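Local coordinates for protein 2-oxoadipate dioxygenase/decarboxylase, chloroplastic/amyloplastic (Oryza sativa, PDB 6W1K) that catalyses the iron(II)-dependent, oxygen-consuming conversion of 2-oxoadipate to (R)-2-hydroxyglutarate and carbon dioxide, a step of plant lysine catabolism, at residues A[80-88]-A[99-107]; A[238-249]-A[261-272]. All coordinates share one frame; numbering follows the deposited sequence.

Contact 1 of 2, residues A[80-88]-A[99-107]; sequences TDFGYVPRE and ALWFSPPTN
The backbone N of Arg87 donates to Trp101 O over 2.8 Å, the shortest polar bond between the two strands of this antiparallel beta hairpin, 85-92 and 97-103. Val85 and Ser103 form a hydrogen-bonded pair. Beyond the backbone, Arg87 CB makes a CH-pi contact over one face of the indole, 3.6 Å from the centroid of the five-membered ring of Trp101. Bends at chi2 (-73°) and chi3 (-66°) fold the long chain back along the indole, placing Trp101 CH2 under the centre of the guanidinium, 3.7 Å from Arg87 CZ, with the two planes 43° apart. Arg87 NH1 then reaches Ser103 OG nearly in the guanidinium plane. A long, flexible arginine suits this place: its methylenes cover the indole while its end still finds a hydroxyl. Trp101 also meets Phe294 of the substrate pocket edge-to-face. Before the strand, Gly83 ends helix 72-81 in a Schellman motif; its positive phi suits glycine, and its backbone lies close against Pro105. Tyr84 follows, its OH bonded to Pro120 O; C-H groups of two consecutive prolines pack on one ring face as CH-pi contacts, from Pro105 CD and, 3.6 Å from the Tyr84 centroid, Pro104 CA.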
loop_
_atom_site.group_PDB
_atom_site.type_symbol
_atom_site.label_atom_id
_atom_site.label_comp_id
_atom_site.label_asym_id
_atom_site.label_seq_id
_atom_site.Cartn_x
_atom_site.Cartn_y
_atom_site.Cartn_z
ATOM N N THR A 80 3.374 -9.777 -11.812
ATOM C CA THR A 80 4.475 -10.428 -12.525
ATOM C C THR A 80 4.130 -10.710 -13.991
ATOM O O THR A 80 5.039 -10.750 -14.825
ATOM C CB THR A 80 4.928 -11.725 -11.829
ATOM O OG1 THR A 80 3.837 -12.640 -11.702
ATOM C CG2 THR A 80 5.483 -11.386 -10.431
ATOM N N ASP A 81 2.845 -10.880 -14.340
ATOM C CA ASP A 81 2.450 -10.900 -15.751
ATOM C C ASP A 81 2.792 -9.574 -16.461
ATOM O O ASP A 81 3.052 -9.553 -17.659
ATOM C CB ASP A 81 0.946 -11.157 -15.881
ATOM C CG ASP A 81 0.535 -12.620 -15.639
ATOM O OD1 ASP A 81 1.390 -13.527 -15.577
ATOM O OD2 ASP A 81 -0.696 -12.828 -15.503
ATOM N N PHE A 82 2.801 -8.469 -15.732
ATOM C CA PHE A 82 3.174 -7.162 -16.261
ATOM C C PHE A 82 4.555 -6.719 -15.779
ATOM O O PHE A 82 4.811 -5.536 -15.560
ATOM C CB PHE A 82 2.058 -6.165 -15.937
ATOM C CG PHE A 82 0.823 -6.436 -16.765
ATOM C CD1 PHE A 82 0.771 -6.042 -18.112
ATOM C CD2 PHE A 82 -0.240 -7.165 -16.243
ATOM C CE1 PHE A 82 -0.321 -6.358 -18.931
ATOM C CE2 PHE A 82 -1.342 -7.469 -17.044
ATOM C CZ PHE A 82 -1.387 -7.066 -18.382
ATOM N N GLY A 83 5.498 -7.668 -15.728
ATOM C CA GLY A 83 6.912 -7.359 -15.672
ATOM C C GLY A 83 7.450 -6.989 -14.301
ATOM O O GLY A 83 8.640 -6.658 -14.185
ATOM N N TYR A 84 6.639 -7.066 -13.259
ATOM C CA TYR A 84 7.153 -6.848 -11.916
ATOM C C TYR A 84 7.981 -8.047 -11.447
ATOM O O TYR A 84 7.799 -9.184 -11.884
ATOM C CB TYR A 84 6.033 -6.585 -10.923
ATOM C CG TYR A 84 5.514 -5.175 -10.936
ATOM C CD1 TYR A 84 4.770 -4.715 -12.008
ATOM C CD2 TYR A 84 5.812 -4.291 -9.896
ATOM C CE1 TYR A 84 4.300 -3.417 -12.030
ATOM C CE2 TYR A 84 5.357 -2.998 -9.911
ATOM C CZ TYR A 84 4.580 -2.570 -10.978
ATOM O OH TYR A 84 4.123 -1.272 -11.017
ATOM N N VAL A 85 8.915 -7.749 -10.551
ATOM C CA VAL A 85 9.938 -8.686 -10.102
ATOM C C VAL A 85 9.789 -8.812 -8.593
ATOM O O VAL A 85 9.873 -7.808 -7.885
ATOM C CB VAL A 85 11.350 -8.183 -10.458
ATOM C CG1 VAL A 85 12.477 -9.110 -9.975
ATOM C CG2 VAL A 85 11.482 -8.000 -11.988
ATOM N N PRO A 86 9.624 -10.022 -8.058
ATOM C CA PRO A 86 9.565 -10.167 -6.596
ATOM C C PRO A 86 10.904 -9.859 -5.937
ATOM O O PRO A 86 11.984 -10.210 -6.429
ATOM C CB PRO A 86 9.147 -11.636 -6.397
ATOM C CG PRO A 86 9.583 -12.331 -7.614
ATOM C CD PRO A 86 9.445 -11.312 -8.747
ATOM N N ARG A 87 10.820 -9.181 -4.807
ATOM C CA ARG A 87 12.007 -8.787 -4.065
ATOM C C ARG A 87 11.995 -9.419 -2.672
ATOM O O ARG A 87 11.821 -10.634 -2.556
ATOM C CB ARG A 87 12.091 -7.265 -4.047
ATOM C CG ARG A 87 12.090 -6.675 -5.497
ATOM C CD ARG A 87 13.449 -6.927 -6.256
ATOM N NE ARG A 87 14.507 -6.177 -5.598
ATOM C CZ ARG A 87 14.906 -4.950 -5.932
ATOM N NH1 ARG A 87 14.385 -4.328 -6.968
ATOM N NH2 ARG A 87 15.847 -4.344 -5.233
ATOM N N GLU A 88 12.184 -8.623 -1.627
ATOM C CA GLU A 88 12.428 -9.148 -0.281
ATOM C C GLU A 88 11.118 -9.534 0.419
ATOM O O GLU A 88 10.064 -8.925 0.212
ATOM C CB GLU A 88 13.174 -8.123 0.568
ATOM C CG GLU A 88 14.286 -7.355 -0.187
ATOM C CD GLU A 88 15.242 -8.270 -0.951
ATOM O OE1 GLU A 88 15.619 -9.324 -0.385
ATOM O OE2 GLU A 88 15.612 -7.929 -2.112
ATOM N N ALA A 99 4.901 -10.436 4.168
ATOM C CA ALA A 99 4.743 -9.522 3.052
ATOM C C ALA A 99 5.874 -9.744 2.054
ATOM O O ALA A 99 6.948 -10.194 2.417
ATOM C CB ALA A 99 4.744 -8.055 3.505
ATOM N N LEU A 100 5.597 -9.425 0.793
ATOM C CA LEU A 100 6.584 -9.414 -0.277
ATOM C C LEU A 100 6.400 -8.124 -1.040
ATOM O O LEU A 100 5.269 -7.675 -1.233
ATOM C CB LEU A 100 6.373 -10.582 -1.205
ATOM C CG LEU A 100 7.437 -11.096 -2.159
ATOM C CD1 LEU A 100 8.690 -11.477 -1.438
ATOM C CD2 LEU A 100 6.828 -12.320 -2.880
ATOM N N TRP A 101 7.482 -7.531 -1.495
ATOM C CA TRP A 101 7.338 -6.382 -2.370
ATOM C C TRP A 101 7.912 -6.712 -3.743
ATOM O O TRP A 101 8.658 -7.681 -3.919
ATOM C CB TRP A 101 7.976 -5.145 -1.758
ATOM C CG TRP A 101 9.455 -5.030 -1.759
ATOM C CD1 TRP A 101 10.343 -5.546 -0.844
ATOM C CD2 TRP A 101 10.238 -4.280 -2.695
ATOM N NE1 TRP A 101 11.629 -5.143 -1.148
ATOM C CE2 TRP A 101 11.591 -4.386 -2.296
ATOM C CE3 TRP A 101 9.920 -3.529 -3.834
ATOM C CZ2 TRP A 101 12.634 -3.765 -2.994
ATOM C CZ3 TRP A 101 10.971 -2.887 -4.524
ATOM C CH2 TRP A 101 12.303 -3.011 -4.098
ATOM N N PHE A 102 7.481 -5.918 -4.718
ATOM C CA PHE A 102 7.706 -6.157 -6.144
ATOM C C PHE A 102 8.169 -4.843 -6.768
ATOM O O PHE A 102 7.572 -3.793 -6.534
ATOM C CB PHE A 102 6.436 -6.656 -6.843
ATOM C CG PHE A 102 5.875 -7.932 -6.259
ATOM C CD1 PHE A 102 5.196 -7.912 -5.063
ATOM C CD2 PHE A 102 6.065 -9.134 -6.896
ATOM C CE1 PHE A 102 4.732 -9.100 -4.526
ATOM C CE2 PHE A 102 5.605 -10.323 -6.380
ATOM C CZ PHE A 102 4.934 -10.322 -5.197
ATOM N N SER A 103 9.262 -4.907 -7.553
ATOM C CA SER A 103 9.771 -3.734 -8.239
ATOM C C SER A 103 9.285 -3.756 -9.683
ATOM O O SER A 103 9.215 -4.823 -10.305
ATOM C CB SER A 103 11.302 -3.695 -8.235
ATOM O OG SER A 103 11.789 -4.916 -8.706
ATOM N N PRO A 104 9.014 -2.594 -10.255
ATOM C CA PRO A 104 8.337 -2.549 -11.563
ATOM C C PRO A 104 9.273 -2.857 -12.715
ATOM O O PRO A 104 10.495 -2.776 -12.592
ATOM C CB PRO A 104 7.801 -1.106 -11.644
ATOM C CG PRO A 104 8.654 -0.320 -10.726
ATOM C CD PRO A 104 9.184 -1.263 -9.642
ATOM N N PRO A 105 8.721 -3.191 -13.880
ATOM C CA PRO A 105 9.546 -3.242 -15.089
ATOM C C PRO A 105 10.147 -1.862 -15.374
ATOM O O PRO A 105 9.638 -0.842 -14.912
ATOM C CB PRO A 105 8.558 -3.657 -16.174
ATOM C CG PRO A 105 7.226 -3.084 -15.711
ATOM C CD PRO A 105 7.275 -3.197 -14.181
ATOM N N THR A 106 11.223 -1.842 -16.162
ATOM C CA THR A 106 11.796 -0.571 -16.612
ATOM C C THR A 106 10.726 0.174 -17.406
ATOM O O THR A 106 10.034 -0.428 -18.235
ATOM C CB THR A 106 13.042 -0.794 -17.452
ATOM O OG1 THR A 106 14.025 -1.457 -16.648
ATOM C CG2 THR A 106 13.612 0.551 -17.996
ATOM N N ASN A 107 10.523 1.453 -17.067
ATOM C CA ASN A 107 9.530 2.346 -17.684
ATOM C C ASN A 107 10.147 3.749 -17.676
ATOM O O ASN A 107 9.760 4.665 -16.967
ATOM C CB ASN A 107 8.168 2.272 -16.986
ATOM C CG ASN A 107 8.201 2.736 -15.549
ATOM O OD1 ASN A 107 7.628 3.757 -15.201
ATOM N ND2 ASN A 107 8.816 1.956 -14.702
#

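Contact 2 of 2, residues A[238-249]-A[261-272]; sequences LLQQSSTVADSA and IPRSYIEFAERL. With NI (nickel (II) ion), chain E; OOG (2-oxoadipic acid), chain F.
Leu238 O receives Leu272 N, opening an antiparallel ladder that carries part of the metal site of this glyoxalase-clan protein. Leu239 lays CD1 over one face of the Arg271 guanidinium, whose NE salt-bridges Asp58. Gln240 pairs with Glu270 through two backbone bonds. Gln241 extends its amide: NE2 donates to Glu267 OE2 at 2.7 Å, 47° out of the carboxylate plane, and makes a weak bond to O3 of 2-oxoadipate. Ser242 sets OG at the edge of the Phe268 ring, 3.2 Å from Phe268 CD2, and bonds Asn214. The short side chain of Ser243 packs against the next ring, Ser243 CB 3.8 Å from Tyr265 CD2. Thr244 OG1, turned between backbone N and carbonyl carbon (chi1 55°), accepts from Ile266 N at 3.1 Å, standing in for a backbone carbonyl where the ladder is interrupted. The ladder resumes at Asp247, whose O takes Arg263 N, and ends where Ala249 and Ile261 exchange two backbone bonds. Nickel occupies the iron(II) site, bound by Glu267 OE1, His59, His195 and O3 and O5 of 2-oxoadipate. Tyr265 OH donates to substrate O2. Thus Glu267 divides its oxygens between metal and glutamine, and Gln241 probably helps orient both metal-binding Glu267 and the substrate.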
loop_
_atom_site.group_PDB
_atom_site.type_symbol
_atom_site.label_atom_id
_atom_site.label_comp_id
_atom_site.label_asym_id
_atom_site.label_seq_id
_atom_site.Cartn_x
_atom_site.Cartn_y
_atom_site.Cartn_z
ATOM N N LEU A 238 17.746 6.136 5.930
ATOM C CA LEU A 238 17.528 6.483 4.527
ATOM C C LEU A 238 16.088 6.334 4.054
ATOM O O LEU A 238 15.743 6.867 2.991
ATOM C CB LEU A 238 18.430 5.613 3.640
ATOM C CG LEU A 238 19.904 5.645 4.065
ATOM C CD1 LEU A 238 20.747 4.773 3.139
ATOM C CD2 LEU A 238 20.470 7.069 4.121
ATOM N N LEU A 239 15.239 5.639 4.803
ATOM C CA LEU A 239 13.837 5.495 4.447
ATOM C C LEU A 239 13.009 6.093 5.574
ATOM O O LEU A 239 13.046 5.599 6.708
ATOM C CB LEU A 239 13.484 4.036 4.202
ATOM C CG LEU A 239 11.992 3.796 3.938
ATOM C CD1 LEU A 239 11.512 4.523 2.654
ATOM C CD2 LEU A 239 11.762 2.277 3.843
ATOM N N GLN A 240 12.288 7.164 5.265
ATOM C CA GLN A 240 11.495 7.897 6.243
ATOM C C GLN A 240 10.055 7.961 5.757
ATOM O O GLN A 240 9.787 8.379 4.625
ATOM C CB GLN A 240 12.080 9.297 6.464
ATOM C CG GLN A 240 13.598 9.299 6.575
ATOM C CD GLN A 240 14.166 10.601 7.141
ATOM O OE1 GLN A 240 13.454 11.593 7.301
ATOM N NE2 GLN A 240 15.464 10.598 7.433
ATOM N N GLN A 241 9.124 7.539 6.608
ATOM C CA GLN A 241 7.752 7.327 6.160
ATOM C C GLN A 241 6.778 7.889 7.173
ATOM O O GLN A 241 7.030 7.843 8.380
ATOM C CB GLN A 241 7.482 5.852 5.943
ATOM C CG GLN A 241 8.312 5.209 4.843
ATOM C CD GLN A 241 8.159 3.704 4.841
ATOM O OE1 GLN A 241 8.936 2.974 5.461
ATOM N NE2 GLN A 241 7.154 3.230 4.127
ATOM N N SER A 242 5.691 8.466 6.663
ATOM C CA SER A 242 4.565 8.913 7.481
ATOM C C SER A 242 3.281 8.532 6.753
ATOM O O SER A 242 3.297 8.207 5.561
ATOM C CB SER A 242 4.633 10.417 7.755
ATOM O OG SER A 242 4.658 11.138 6.545
ATOM N N SER A 243 2.160 8.560 7.476
ATOM C CA SER A 243 0.890 8.096 6.925
ATOM C C SER A 243 -0.251 8.774 7.671
ATOM O O SER A 243 -0.115 9.115 8.844
ATOM C CB SER A 243 0.701 6.578 7.039
ATOM O OG SER A 243 0.595 6.163 8.380
ATOM N N THR A 244 -1.378 8.968 6.980
ATOM C CA THR A 244 -2.562 9.486 7.634
ATOM C C THR A 244 -3.250 8.362 8.399
ATOM O O THR A 244 -3.046 7.173 8.131
ATOM C CB THR A 244 -3.552 10.086 6.633
ATOM O OG1 THR A 244 -3.866 9.116 5.629
ATOM C CG2 THR A 244 -3.011 11.350 5.991
ATOM N N VAL A 245 -4.057 8.762 9.377
ATOM C CA VAL A 245 -5.047 7.865 9.952
ATOM C C VAL A 245 -6.103 7.559 8.901
ATOM O O VAL A 245 -6.613 8.464 8.226
ATOM C CB VAL A 245 -5.661 8.501 11.206
ATOM C CG1 VAL A 245 -6.732 7.592 11.808
ATOM C CG2 VAL A 245 -4.559 8.802 12.223
ATOM N N ALA A 246 -6.436 6.275 8.765
ATOM C CA ALA A 246 -7.371 5.830 7.756
ATOM C C ALA A 246 -8.720 6.521 7.925
ATOM O O ALA A 246 -9.140 6.863 9.035
ATOM C CB ALA A 246 -7.555 4.309 7.828
ATOM N N ASP A 247 -9.383 6.751 6.793
ATOM C CA ASP A 247 -10.773 7.163 6.802
ATOM C C ASP A 247 -11.663 6.045 7.344
ATOM O O ASP A 247 -11.319 4.861 7.313
ATOM C CB ASP A 247 -11.234 7.549 5.400
ATOM C CG ASP A 247 -10.785 8.952 5.009
ATOM O OD1 ASP A 247 -10.758 9.851 5.878
ATOM O OD2 ASP A 247 -10.445 9.159 3.827
ATOM N N SER A 248 -12.809 6.448 7.870
ATOM C CA SER A 248 -13.854 5.512 8.274
ATOM C C SER A 248 -15.103 5.698 7.429
ATOM O O SER A 248 -15.370 6.776 6.894
ATOM C CB SER A 248 -14.203 5.705 9.757
ATOM O OG SER A 248 -13.104 5.336 10.569
ATOM N N ALA A 249 -15.906 4.637 7.365
ATOM C CA ALA A 249 -17.128 4.641 6.576
ATOM C C ALA A 249 -18.193 3.839 7.297
ATOM O O ALA A 249 -17.885 2.955 8.100
ATOM C CB ALA A 249 -16.926 4.034 5.183
ATOM N N ILE A 261 -16.606 1.106 9.814
ATOM C CA ILE A 261 -15.476 0.262 9.437
ATOM C C ILE A 261 -14.312 1.161 8.975
ATOM O O ILE A 261 -14.531 2.270 8.476
ATOM C CB ILE A 261 -15.810 -0.717 8.276
ATOM C CG1 ILE A 261 -16.230 0.057 7.026
ATOM C CG2 ILE A 261 -16.848 -1.742 8.650
ATOM C CD1 ILE A 261 -16.119 -0.687 5.710
ATOM N N PRO A 262 -13.094 0.638 9.025
ATOM C CA PRO A 262 -11.965 1.346 8.398
ATOM C C PRO A 262 -11.907 1.148 6.885
ATOM O O PRO A 262 -12.134 0.056 6.363
ATOM C CB PRO A 262 -10.741 0.712 9.077
ATOM C CG PRO A 262 -11.187 -0.707 9.373
ATOM C CD PRO A 262 -12.660 -0.565 9.761
ATOM N N ARG A 263 -11.641 2.244 6.178
ATOM C CA ARG A 263 -11.265 2.166 4.772
ATOM C C ARG A 263 -9.741 2.319 4.698
ATOM O O ARG A 263 -9.009 1.696 5.488
ATOM C CB ARG A 263 -12.032 3.201 3.946
ATOM C CG ARG A 263 -13.558 2.925 3.868
ATOM C CD ARG A 263 -13.856 1.615 3.171
ATOM N NE ARG A 263 -15.202 1.522 2.629
ATOM C CZ ARG A 263 -15.731 0.396 2.158
ATOM N NH1 ARG A 263 -15.030 -0.737 2.188
ATOM N NH2 ARG A 263 -16.960 0.397 1.668
ATOM N N SER A 264 -9.249 3.109 3.763
ATOM C CA SER A 264 -7.825 3.149 3.454
ATOM C C SER A 264 -7.231 4.469 3.910
ATOM O O SER A 264 -7.901 5.327 4.488
ATOM C CB SER A 264 -7.613 2.922 1.964
ATOM O OG SER A 264 -8.093 1.637 1.610
ATOM N N TYR A 265 -5.935 4.619 3.664
ATOM C CA TYR A 265 -5.195 5.784 4.106
ATOM C C TYR A 265 -4.208 6.128 3.012
ATOM O O TYR A 265 -4.201 5.508 1.943
ATOM C CB TYR A 265 -4.495 5.537 5.440
ATOM C CG TYR A 265 -3.419 4.449 5.454
ATOM C CD1 TYR A 265 -3.754 3.130 5.701
ATOM C CD2 TYR A 265 -2.077 4.748 5.261
ATOM C CE1 TYR A 265 -2.814 2.140 5.748
ATOM C CE2 TYR A 265 -1.116 3.744 5.300
ATOM C CZ TYR A 265 -1.503 2.439 5.543
ATOM O OH TYR A 265 -0.591 1.414 5.600
ATOM N N ILE A 266 -3.400 7.154 3.245
ATOM C CA ILE A 266 -2.370 7.540 2.289
ATOM C C ILE A 266 -1.050 7.704 3.034
ATOM O O ILE A 266 -1.019 8.168 4.180
ATOM C CB ILE A 266 -2.762 8.823 1.510
ATOM C CG1 ILE A 266 -1.711 9.125 0.431
ATOM C CG2 ILE A 266 -2.942 10.043 2.428
ATOM C CD1 ILE A 266 -2.150 10.164 -0.654
ATOM N N GLU A 267 0.040 7.301 2.388
ATOM C CA GLU A 267 1.368 7.359 2.976
ATOM C C GLU A 267 2.227 8.349 2.189
ATOM O O GLU A 267 1.921 8.714 1.042
ATOM C CB GLU A 267 1.981 5.948 3.018
ATOM C CG GLU A 267 3.365 5.870 3.593
ATOM C CD GLU A 267 4.073 4.570 3.222
ATOM O OE1 GLU A 267 3.430 3.511 3.301
ATOM O OE2 GLU A 267 5.272 4.601 2.845
ATOM N N PHE A 268 3.258 8.857 2.873
ATOM C CA PHE A 268 4.268 9.750 2.309
ATOM C C PHE A 268 5.645 9.203 2.662
ATOM O O PHE A 268 5.890 8.806 3.808
ATOM C CB PHE A 268 4.077 11.174 2.835
ATOM C CG PHE A 268 2.644 11.496 3.158
ATOM C CD1 PHE A 268 1.709 11.684 2.147
ATOM C CD2 PHE A 268 2.237 11.620 4.481
ATOM C CE1 PHE A 268 0.382 11.991 2.453
ATOM C CE2 PHE A 268 0.925 11.922 4.799
ATOM C CZ PHE A 268 -0.010 12.098 3.789
ATOM N N ALA A 269 6.526 9.134 1.674
ATOM C CA ALA A 269 7.808 8.484 1.877
ATOM C C ALA A 269 8.923 9.287 1.242
ATOM O O ALA A 269 8.782 9.825 0.135
ATOM C CB ALA A 269 7.802 7.055 1.322
ATOM N N GLU A 270 10.036 9.365 1.958
ATOM C CA GLU A 270 11.255 9.979 1.447
ATOM C C GLU A 270 12.344 8.922 1.433
ATOM O O GLU A 270 12.610 8.290 2.462
ATOM C CB GLU A 270 11.706 11.173 2.299
ATOM C CG GLU A 270 12.904 11.941 1.660
ATOM C CD GLU A 270 13.173 13.323 2.274
ATOM O OE1 GLU A 270 12.355 13.790 3.081
ATOM O OE2 GLU A 270 14.219 13.939 1.944
ATOM N N ARG A 271 12.954 8.721 0.279
ATOM C CA ARG A 271 14.099 7.835 0.132
ATOM C C ARG A 271 15.340 8.692 -0.067
ATOM O O ARG A 271 15.451 9.408 -1.072
ATOM C CB ARG A 271 13.900 6.875 -1.038
ATOM C CG ARG A 271 12.586 6.060 -0.946
ATOM C CD ARG A 271 12.372 5.089 -2.151
ATOM N NE ARG A 271 11.227 4.233 -1.844
ATOM C CZ ARG A 271 11.287 3.109 -1.138
ATOM N NH1 ARG A 271 10.182 2.437 -0.885
ATOM N NH2 ARG A 271 12.451 2.644 -0.716
ATOM N N LEU A 272 16.276 8.607 0.872
ATOM C CA LEU A 272 17.481 9.420 0.799
ATOM C C LEU A 272 18.552 8.744 -0.053
ATOM O O LEU A 272 18.531 7.531 -0.273
ATOM C CB LEU A 272 18.040 9.692 2.194
ATOM C CG LEU A 272 17.177 10.579 3.103
ATOM C CD1 LEU A 272 18.007 10.952 4.340
ATOM C CD2 LEU A 272 16.678 11.822 2.396
HETATM NI NI NI E . 3.329 1.787 2.499
HETATM C C2 OOG F . 1.051 -2.045 4.519
HETATM C C3 OOG F . 1.900 -1.328 5.571
HETATM C C4 OOG F . 3.387 -1.450 5.224
HETATM C C6 OOG F . 5.157 0.241 4.214
HETATM O O4 OOG F . 6.100 -0.283 4.858
HETATM O O3 OOG F . 5.339 1.329 3.625
HETATM C C5 OOG F . 3.797 -0.442 4.149
HETATM C C1 OOG F . -0.421 -2.148 4.942
HETATM O O1 OOG F . -1.136 -2.928 4.416
HETATM O O2 OOG F . -0.952 -1.332 5.943
HETATM O O5 OOG F . 3.067 -0.184 3.259
HETATM O O HOH W 1 14.031 14.156 5.980
HETATM O O HOH W 2 -8.062 7.991 3.289
#

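How the contacts relate
From the N terminus, the chain enters contact 1 at the end of helix 72-81, runs out along strand 85-92 and returns along 97-103, closing a short hairpin. Only much later, after strands 121-127 and 195-199, does it reach contact 2, which closes the hairpin of strands 248-252 and 258-271 and lays strand 239-243 against that same long strand. The two loops follow in series, neither nesting nor crossing. Both belong to one mixed sheet: strand 97-103 pairs with 121-127, which joins 57-65, then 195-199 and finally 258-271. The centres of the two contacts lie about 21 Å apart. Contact 2 lies directly at the metal and substrate, whereas in contact 1 the Ala99 side chain is about 7 Å from 2-oxoadipate.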